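Local coordinates for mannosylglycerate hydrolase MGH1-like glycoside hydrolase domain-containing protein (Thermus thermophilus HB8, PDB 4WVA) that hydrolyses mannosylglycerate, a solute made under osmotic stress, to mannose and glycerate, and can probably also cleave glucosylglycerate, at residues C57-G62 and P133-F138; F391-D396 and E406-S411. All coordinates share one frame; numbering follows the deposited sequence.

The two contacts serve different parts of one (alpha/alpha)6-barrel hydrolase of family GH63. Interaction 1 packs helix 48-62 against helix 121-146, while interaction 2 joins the first strand of the small hairpin 394-395/402-403 to the chain that follows the second and leads into helix 409-418. Their centres lie 27 Å apart and their nearest atoms about 11 Å, so they do not touch. Interaction 2 holds the probable proton acceptor, Glu393, whose side chain comes within about 3 Å of a bound Tris molecule. Interaction 1 is helix packing whose nearest link to the probable substrate site is Phe138, its side chain about 4 Å from that of Leu33.

Interaction 1 of 2, residues C57-G62 and P133-F138; sequences CLFDYG and PKLLAF
Segments 57-62 and 133-138, on helices 48-62 and 121-146, cross at 64°, their local axes 11.2 Å apart. Cys57 and Leu58 turn their side chains to Gln31 of strand 31-32, so the bridging begins at Phe59. With CG anti to its carbonyl carbon (chi1 -81°), Phe59 sends its ring toward helix 121-146, sliding past Lys134, which comes the opposite way. CD1 of Phe59 meets CB of Lys134 at 3.6 Å, and the ring tip CZ lies 3.7 Å from CD2 of Leu135, which crosses it at about a right angle. Phe138 CB stands near the ring plane, 4.5 Å from CE1 of Phe59. A phenyl ring is long enough to span the wide gap, and Leu135 offers a branch to its tip; both side chains also touch Val107 of helix 107-117. Asp60 points its CB away, yet its carboxylate swings back to Lys134. Lysine suits its place because its aliphatic stem lies along Phe59 and its amino end reaches the polar margin; a bend at chi4 (-64°) leaves NZ 4.5 Å from OD1 of Asp60, too far for a salt bridge. A water donates to Asp60 OD1 at 2.8 Å and accepts weakly from Lys134 NZ, while Tyr130 OH hydrogen-bonds the same OD1. The contact is thus an apolar core edged by a water-mediated charge pair, whose attraction is probably modest.

Interaction 2 of 2, residues F391-D396 and E406-S411; sequences FREYYD and EGFSWS
Glu393 and Phe408 both place CG anti to the backbone N (chi1 -161° and -170°), which sets the extended carboxylate chain of the one across the ring of the other. In this (alpha/alpha)6 barrel, segment 391-396 carries strand 394-395, the first of a small hairpin with 402-403, and segment 406-411 follows the second strand into helix 409-418, with Phe408 as N-cap residue. Glu393 CG makes a CH-pi contact 3.6 Å from the Phe408 ring centroid, almost along the ring normal. A flat ring suits this place because its face lies against CG of the probable proton acceptor, whose OE1 and OE2 are hydrogen-bonded to Gly405 N and Tyr28 OH, respectively. An alanine in place of Phe408 would remove that face and would probably loosen the hold on the Glu393 side chain. Phe408 N donates to Phe391 O at 2.9 Å, nearly straight but from above the carbonyl plane. Gly407 before it has a positive phi (52°), a conformation easiest for glycine. Arg392, bent at chi2 and chi3, lies alongside Glu406, whose OE2 is 4.0 Å from NH1 of Arg392 but over the guanidinium face, so only charges interact; NE and NH2 of Arg392 hydrogen-bond to Gly405 O and Gly404 O, respectively. Small, hydroxylated Ser411 fits close in, its OG donating to Arg392 O at 2.7 Å. A water accepts from Trp410 NE1 and donates to Ser411 OG and, at 2.7 Å, to Glu393 O.

Interaction 1 of 2, residues C57-G62 and P133-F138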
ATOM      1  N   CYS A  57     -32.114  -3.555  14.485  1.00 12.99           N
ATOM      2  CA  CYS A  57     -33.387  -3.647  13.773  1.00 12.81           C
ATOM      3  C   CYS A  57     -33.160  -3.943  12.286  1.00 12.12           C
ATOM      4  O   CYS A  57     -33.805  -4.806  11.706  1.00 11.60           O
ATOM      5  CB  CYS A  57     -34.162  -2.353  13.966  1.00 13.04           C
ATOM      6  SG  CYS A  57     -35.786  -2.322  13.194  1.00 13.36           S
ATOM      7  N   LEU A  58     -32.235  -3.203  11.665  1.00 11.56           N
ATOM      8  CA  LEU A  58     -31.884  -3.424  10.271  1.00 11.75           C
ATOM      9  C   LEU A  58     -31.537  -4.901   9.984  1.00 11.64           C
ATOM     10  O   LEU A  58     -32.051  -5.496   9.029  1.00 12.28           O
ATOM     11  CB  LEU A  58     -30.723  -2.502   9.889  1.00 11.84           C
ATOM     12  CG  LEU A  58     -30.180  -2.634   8.469  1.00 11.85           C
ATOM     13  CD1 LEU A  58     -31.224  -2.335   7.418  1.00 11.93           C
ATOM     14  CD2 LEU A  58     -28.960  -1.726   8.327  1.00 12.03           C
ATOM     15  N   PHE A  59     -30.674  -5.495  10.810  1.00 11.96           N
ATOM     16  CA  PHE A  59     -30.275  -6.888  10.591  1.00 12.31           C
ATOM     17  C   PHE A  59     -31.363  -7.872  10.970  1.00 13.10           C
ATOM     18  O   PHE A  59     -31.659  -8.827  10.224  1.00 13.39           O
ATOM     19  CB  PHE A  59     -28.980  -7.213  11.328  1.00 12.77           C
ATOM     20  CG  PHE A  59     -27.759  -6.759  10.594  1.00 12.78           C
ATOM     21  CD1 PHE A  59     -27.182  -7.561   9.629  1.00 12.69           C
ATOM     22  CD2 PHE A  59     -27.217  -5.510  10.831  1.00 12.60           C
ATOM     23  CE1 PHE A  59     -26.065  -7.145   8.932  1.00 12.78           C
ATOM     24  CE2 PHE A  59     -26.100  -5.092  10.147  1.00 12.88           C
ATOM     25  CZ  PHE A  59     -25.533  -5.901   9.185  1.00 12.54           C
ATOM     26  N   ASP A  60     -31.975  -7.648  12.130  1.00 13.29           N
ATOM     27  CA  ASP A  60     -32.973  -8.610  12.646  1.00 14.53           C
ATOM     28  C   ASP A  60     -34.186  -8.755  11.728  1.00 15.51           C
ATOM     29  O   ASP A  60     -34.681  -9.877  11.516  1.00 16.28           O
ATOM     30  CB  ASP A  60     -33.433  -8.197  14.047  1.00 14.99           C
ATOM     31  CG  ASP A  60     -32.440  -8.548  15.120  1.00 15.88           C
ATOM     32  OD1 ASP A  60     -31.559  -9.379  14.878  1.00 16.56           O
ATOM     33  OD2 ASP A  60     -32.560  -7.996  16.230  1.00 18.31           O
ATOM     34  N   TYR A  61     -34.654  -7.645  11.173  1.00 14.67           N
ATOM     35  CA  TYR A  61     -35.819  -7.670  10.282  1.00 15.60           C
ATOM     36  C   TYR A  61     -35.504  -7.622   8.797  1.00 15.65           C
ATOM     37  O   TYR A  61     -36.377  -7.902   7.973  1.00 15.98           O
ATOM     38  CB  TYR A  61     -36.787  -6.547  10.663  1.00 16.49           C
ATOM     39  CG  TYR A  61     -37.299  -6.738  12.052  1.00 18.00           C
ATOM     40  CD1 TYR A  61     -38.310  -7.656  12.312  1.00 20.72           C
ATOM     41  CD2 TYR A  61     -36.747  -6.040  13.121  1.00 19.30           C
ATOM     42  CE1 TYR A  61     -38.770  -7.864  13.597  1.00 22.52           C
ATOM     43  CE2 TYR A  61     -37.184  -6.244  14.414  1.00 21.34           C
ATOM     44  CZ  TYR A  61     -38.207  -7.153  14.642  1.00 23.19           C
ATOM     45  OH  TYR A  61     -38.669  -7.362  15.922  1.00 27.27           O
ATOM     46  N   GLY A  62     -34.268  -7.273   8.444  1.00 14.29           N
ATOM     47  CA  GLY A  62     -33.876  -7.158   7.039  1.00 13.58           C
ATOM     48  C   GLY A  62     -33.079  -8.318   6.480  1.00 12.66           C
ATOM     49  O   GLY A  62     -33.275  -8.709   5.335  1.00 12.80           O
ATOM     50  N   PRO A 133     -21.211 -11.692  13.348  1.00 12.26           N
ATOM     51  CA  PRO A 133     -21.444 -12.758  12.352  1.00 12.63           C
ATOM     52  C   PRO A 133     -22.478 -12.373  11.286  1.00 12.36           C
ATOM     53  O   PRO A 133     -22.422 -12.852  10.154  1.00 12.47           O
ATOM     54  CB  PRO A 133     -21.930 -13.947  13.188  1.00 13.11           C
ATOM     55  CG  PRO A 133     -22.334 -13.394  14.491  1.00 13.69           C
ATOM     56  CD  PRO A 133     -21.652 -12.073  14.698  1.00 12.84           C
ATOM     57  N   LYS A 134     -23.377 -11.462  11.629  1.00 12.51           N
ATOM     58  CA  LYS A 134     -24.343 -10.934  10.674  1.00 12.30           C
ATOM     59  C   LYS A 134     -23.687 -10.026   9.621  1.00 11.82           C
ATOM     60  O   LYS A 134     -23.964 -10.143   8.432  1.00 11.04           O
ATOM     61  CB  LYS A 134     -25.455 -10.195  11.425  1.00 13.73           C
ATOM     62  CG  LYS A 134     -26.195 -11.096  12.402  1.00 14.63           C
ATOM     63  CD  LYS A 134     -27.393 -10.403  13.016  1.00 16.54           C
ATOM     64  CE  LYS A 134     -28.087 -11.284  14.040  1.00 17.63           C
ATOM     65  NZ  LYS A 134     -28.645 -12.508  13.407  1.00 19.49           N
ATOM     66  N   LEU A 135     -22.823  -9.112  10.069  1.00 11.64           N
ATOM     67  CA  LEU A 135     -22.016  -8.312   9.155  1.00 11.99           C
ATOM     68  C   LEU A 135     -21.173  -9.202   8.233  1.00 11.86           C
ATOM     69  O   LEU A 135     -21.107  -9.000   7.017  1.00 11.65           O
ATOM     70  CB  LEU A 135     -21.066  -7.415   9.958  1.00 12.33           C
ATOM     71  CG  LEU A 135     -21.694  -6.217  10.664  1.00 12.73           C
ATOM     72  CD1 LEU A 135     -20.792  -5.674  11.750  1.00 13.45           C
ATOM     73  CD2 LEU A 135     -21.958  -5.135   9.624  1.00 13.19           C
ATOM     74  N   LEU A 136     -20.519 -10.185   8.830  1.00 12.43           N
ATOM     75  CA  LEU A 136     -19.650 -11.082   8.083  1.00 12.50           C
ATOM     76  C   LEU A 136     -20.454 -11.812   6.996  1.00 12.13           C
ATOM     77  O   LEU A 136     -19.991 -11.973   5.871  1.00 11.75           O
ATOM     78  CB  LEU A 136     -18.989 -12.070   9.044  1.00 13.77           C
ATOM     79  CG  LEU A 136     -17.949 -13.024   8.480  1.00 14.42           C
ATOM     80  CD1 LEU A 136     -16.715 -12.271   8.023  1.00 14.75           C
ATOM     81  CD2 LEU A 136     -17.591 -14.057   9.535  1.00 15.82           C
ATOM     82  N   ALA A 137     -21.667 -12.242   7.341  1.00 11.77           N
ATOM     83  CA  ALA A 137     -22.523 -12.949   6.386  1.00 11.63           C
ATOM     84  C   ALA A 137     -22.970 -12.043   5.246  1.00 11.19           C
ATOM     85  O   ALA A 137     -23.107 -12.485   4.106  1.00 11.41           O
ATOM     86  CB  ALA A 137     -23.726 -13.556   7.099  1.00 11.38           C
ATOM     87  N   PHE A 138     -23.194 -10.758   5.543  1.00 11.19           N
ATOM     88  CA  PHE A 138     -23.539  -9.793   4.524  1.00 10.80           C
ATOM     89  C   PHE A 138     -22.355  -9.573   3.558  1.00 10.64           C
ATOM     90  O   PHE A 138     -22.522  -9.600   2.338  1.00 10.41           O
ATOM     91  CB  PHE A 138     -23.995  -8.475   5.184  1.00 10.86           C
ATOM     92  CG  PHE A 138     -24.268  -7.339   4.227  1.00 10.21           C
ATOM     93  CD1 PHE A 138     -24.791  -7.550   2.950  1.00 10.37           C
ATOM     94  CD2 PHE A 138     -24.038  -6.028   4.629  1.00 10.61           C
ATOM     95  CE1 PHE A 138     -25.055  -6.508   2.095  1.00 10.21           C
ATOM     96  CE2 PHE A 138     -24.314  -4.976   3.781  1.00 10.37           C
ATOM     97  CZ  PHE A 138     -24.817  -5.207   2.513  1.00 10.45           C
TER
HETATM   98  O   HOH W   1     -31.877 -11.989  13.888  1.00 35.15           O

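Interaction 2 of 2, residues F391-D396 and E406-S411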
ATOM      1  N   PHE A 391     -32.858  20.848   7.658  1.00 12.73           N
ATOM      2  CA  PHE A 391     -32.360  19.495   7.389  1.00 12.29           C
ATOM      3  C   PHE A 391     -33.088  18.928   6.197  1.00 12.17           C
ATOM      4  O   PHE A 391     -34.190  18.415   6.316  1.00 12.42           O
ATOM      5  CB  PHE A 391     -32.520  18.649   8.637  1.00 12.20           C
ATOM      6  CG  PHE A 391     -31.788  19.223   9.826  1.00 12.52           C
ATOM      7  CD1 PHE A 391     -30.407  19.205   9.870  1.00 12.59           C
ATOM      8  CD2 PHE A 391     -32.477  19.841  10.864  1.00 12.97           C
ATOM      9  CE1 PHE A 391     -29.718  19.757  10.936  1.00 12.46           C
ATOM     10  CE2 PHE A 391     -31.797  20.395  11.938  1.00 13.19           C
ATOM     11  CZ  PHE A 391     -30.421  20.350  11.981  1.00 12.92           C
ATOM     12  N   ARG A 392     -32.441  19.052   5.049  1.00 12.29           N
ATOM     13  CA  ARG A 392     -33.001  18.672   3.767  1.00 12.38           C
ATOM     14  C   ARG A 392     -32.156  17.557   3.184  1.00 11.85           C
ATOM     15  O   ARG A 392     -31.004  17.325   3.604  1.00 11.84           O
ATOM     16  CB  ARG A 392     -33.003  19.853   2.802  1.00 13.32           C
ATOM     17  CG  ARG A 392     -33.862  21.029   3.279  1.00 13.84           C
ATOM     18  CD  ARG A 392     -35.340  20.690   3.376  1.00 14.09           C
ATOM     19  NE  ARG A 392     -35.916  20.240   2.103  1.00 14.93           N
ATOM     20  CZ  ARG A 392     -36.396  21.032   1.151  1.00 15.35           C
ATOM     21  NH1 ARG A 392     -36.371  22.352   1.289  1.00 15.14           N
ATOM     22  NH2 ARG A 392     -36.883  20.505   0.033  1.00 16.18           N
ATOM     23  N   GLU A 393     -32.732  16.873   2.208  1.00 11.85           N
ATOM     24  CA  GLU A 393     -32.059  15.741   1.576  1.00 11.39           C
ATOM     25  C   GLU A 393     -30.807  16.197   0.789  1.00 11.29           C
ATOM     26  O   GLU A 393     -29.768  15.519   0.817  1.00 11.06           O
ATOM     27  CB  GLU A 393     -33.043  14.967   0.704  1.00 11.62           C
ATOM     28  CG  GLU A 393     -32.621  13.551   0.353  1.00 11.66           C
ATOM     29  CD  GLU A 393     -33.673  12.796  -0.455  1.00 12.05           C
ATOM     30  OE1 GLU A 393     -34.782  13.351  -0.651  1.00 11.90           O
ATOM     31  OE2 GLU A 393     -33.407  11.638  -0.882  1.00 12.40           O
ATOM     32  N   TYR A 394     -30.895  17.321   0.077  1.00 11.01           N
ATOM     33  CA  TYR A 394     -29.762  17.843  -0.682  1.00 11.15           C
ATOM     34  C   TYR A 394     -29.973  19.330  -0.894  1.00 11.44           C
ATOM     35  O   TYR A 394     -31.035  19.865  -0.538  1.00 10.82           O
ATOM     36  CB  TYR A 394     -29.546  17.099  -2.010  1.00 11.21           C
ATOM     37  CG  TYR A 394     -30.817  16.694  -2.716  1.00 11.25           C
ATOM     38  CD1 TYR A 394     -31.494  15.545  -2.335  1.00 11.49           C
ATOM     39  CD2 TYR A 394     -31.340  17.450  -3.753  1.00 11.67           C
ATOM     40  CE1 TYR A 394     -32.668  15.178  -2.936  1.00 11.63           C
ATOM     41  CE2 TYR A 394     -32.511  17.071  -4.374  1.00 11.75           C
ATOM     42  CZ  TYR A 394     -33.169  15.928  -3.957  1.00 11.70           C
ATOM     43  OH  TYR A 394     -34.352  15.505  -4.546  1.00 12.58           O
ATOM     44  N   TYR A 395     -28.949  19.973  -1.425  1.00 11.74           N
ATOM     45  CA  TYR A 395     -28.914  21.426  -1.518  1.00 11.97           C
ATOM     46  C   TYR A 395     -28.354  21.854  -2.849  1.00 12.72           C
ATOM     47  O   TYR A 395     -27.425  21.248  -3.365  1.00 12.20           O
ATOM     48  CB  TYR A 395     -28.078  22.037  -0.389  1.00 11.87           C
ATOM     49  CG  TYR A 395     -28.550  21.640   0.987  1.00 11.98           C
ATOM     50  CD1 TYR A 395     -28.156  20.430   1.553  1.00 11.51           C
ATOM     51  CD2 TYR A 395     -29.411  22.452   1.720  1.00 11.66           C
ATOM     52  CE1 TYR A 395     -28.587  20.049   2.806  1.00 11.60           C
ATOM     53  CE2 TYR A 395     -29.855  22.066   2.972  1.00 11.85           C
ATOM     54  CZ  TYR A 395     -29.449  20.859   3.509  1.00 11.54           C
ATOM     55  OH  TYR A 395     -29.876  20.456   4.754  1.00 12.12           O
ATOM     56  N   ASP A 396     -28.918  22.925  -3.406  1.00 13.06           N
ATOM     57  CA  ASP A 396     -28.397  23.522  -4.628  1.00 14.05           C
ATOM     58  C   ASP A 396     -26.986  24.055  -4.333  1.00 13.62           C
ATOM     59  O   ASP A 396     -26.796  24.814  -3.383  1.00 13.03           O
ATOM     60  CB  ASP A 396     -29.356  24.639  -5.090  1.00 14.85           C
ATOM     61  CG  ASP A 396     -28.945  25.284  -6.400  1.00 15.97           C
ATOM     62  OD1 ASP A 396     -27.791  25.719  -6.535  1.00 16.18           O
ATOM     63  OD2 ASP A 396     -29.806  25.381  -7.298  1.00 17.15           O
ATOM     64  N   GLU A 406     -37.914  16.827   3.129  1.00 14.07           N
ATOM     65  CA  GLU A 406     -37.924  17.727   4.272  1.00 15.21           C
ATOM     66  C   GLU A 406     -37.716  16.908   5.523  1.00 13.84           C
ATOM     67  O   GLU A 406     -38.092  15.744   5.566  1.00 14.20           O
ATOM     68  CB  GLU A 406     -39.268  18.451   4.329  1.00 17.43           C
ATOM     69  CG  GLU A 406     -39.557  19.051   2.979  1.00 20.71           C
ATOM     70  CD  GLU A 406     -40.439  20.238   3.023  1.00 26.64           C
ATOM     71  OE1 GLU A 406     -41.667  20.021   2.990  1.00 30.59           O
ATOM     72  OE2 GLU A 406     -39.886  21.369   3.002  1.00 30.81           O
ATOM     73  N   GLY A 407     -37.097  17.519   6.527  1.00 12.81           N
ATOM     74  CA  GLY A 407     -36.772  16.861   7.786  1.00 12.49           C
ATOM     75  C   GLY A 407     -36.015  15.567   7.547  1.00 11.98           C
ATOM     76  O   GLY A 407     -36.465  14.470   7.955  1.00 12.18           O
ATOM     77  N   PHE A 408     -34.898  15.682   6.821  1.00 12.11           N
ATOM     78  CA  PHE A 408     -34.200  14.502   6.343  1.00 10.95           C
ATOM     79  C   PHE A 408     -33.196  13.995   7.378  1.00 10.63           C
ATOM     80  O   PHE A 408     -32.303  14.731   7.817  1.00 10.44           O
ATOM     81  CB  PHE A 408     -33.515  14.796   5.009  1.00 11.01           C
ATOM     82  CG  PHE A 408     -32.971  13.574   4.350  1.00 10.88           C
ATOM     83  CD1 PHE A 408     -33.817  12.604   3.790  1.00 11.28           C
ATOM     84  CD2 PHE A 408     -31.621  13.340   4.346  1.00 10.68           C
ATOM     85  CE1 PHE A 408     -33.302  11.473   3.186  1.00 11.52           C
ATOM     86  CE2 PHE A 408     -31.107  12.211   3.747  1.00 11.24           C
ATOM     87  CZ  PHE A 408     -31.934  11.275   3.158  1.00 11.25           C
ATOM     88  N   SER A 409     -33.347  12.727   7.738  1.00 10.07           N
ATOM     89  CA  SER A 409     -32.696  12.158   8.918  1.00  9.78           C
ATOM     90  C   SER A 409     -31.169  12.186   8.880  1.00  9.37           C
ATOM     91  O   SER A 409     -30.563  12.624   9.842  1.00  9.21           O
ATOM     92  CB  SER A 409     -33.205  10.747   9.189  1.00  9.90           C
ATOM     93  OG  SER A 409     -34.585  10.803   9.514  1.00  9.96           O
ATOM     94  N   TRP A 410     -30.520  11.737   7.806  1.00  9.41           N
ATOM     95  CA  TRP A 410     -29.058  11.674   7.917  1.00  9.07           C
ATOM     96  C   TRP A 410     -28.401  13.058   7.948  1.00  9.19           C
ATOM     97  O   TRP A 410     -27.273  13.212   8.442  1.00  9.41           O
ATOM     98  CB  TRP A 410     -28.379  10.744   6.913  1.00  9.07           C
ATOM     99  CG  TRP A 410     -28.174  11.161   5.500  1.00  8.48           C
ATOM    100  CD1 TRP A 410     -27.840  12.395   4.991  1.00  8.41           C
ATOM    101  CD2 TRP A 410     -28.184  10.263   4.385  1.00  8.38           C
ATOM    102  NE1 TRP A 410     -27.681  12.308   3.639  1.00  8.47           N
ATOM    103  CE2 TRP A 410     -27.885  11.004   3.242  1.00  8.60           C
ATOM    104  CE3 TRP A 410     -28.446   8.898   4.260  1.00  8.67           C
ATOM    105  CZ2 TRP A 410     -27.850  10.432   1.975  1.00  8.40           C
ATOM    106  CZ3 TRP A 410     -28.401   8.325   3.019  1.00  8.71           C
ATOM    107  CH2 TRP A 410     -28.119   9.090   1.879  1.00  8.64           C
ATOM    108  N   SER A 411     -29.117  14.058   7.464  1.00  9.24           N
ATOM    109  CA  SER A 411     -28.630  15.441   7.552  1.00  9.61           C
ATOM    110  C   SER A 411     -28.614  15.869   9.016  1.00  9.68           C
ATOM    111  O   SER A 411     -27.596  16.337   9.514  1.00 10.32           O
ATOM    112  CB  SER A 411     -29.490  16.372   6.690  1.00  9.80           C
ATOM    113  OG  SER A 411     -29.368  16.029   5.314  1.00  9.80           O
TER
HETATM  114  O   HOH W   2     -28.011  15.124   2.781  1.00  9.58           O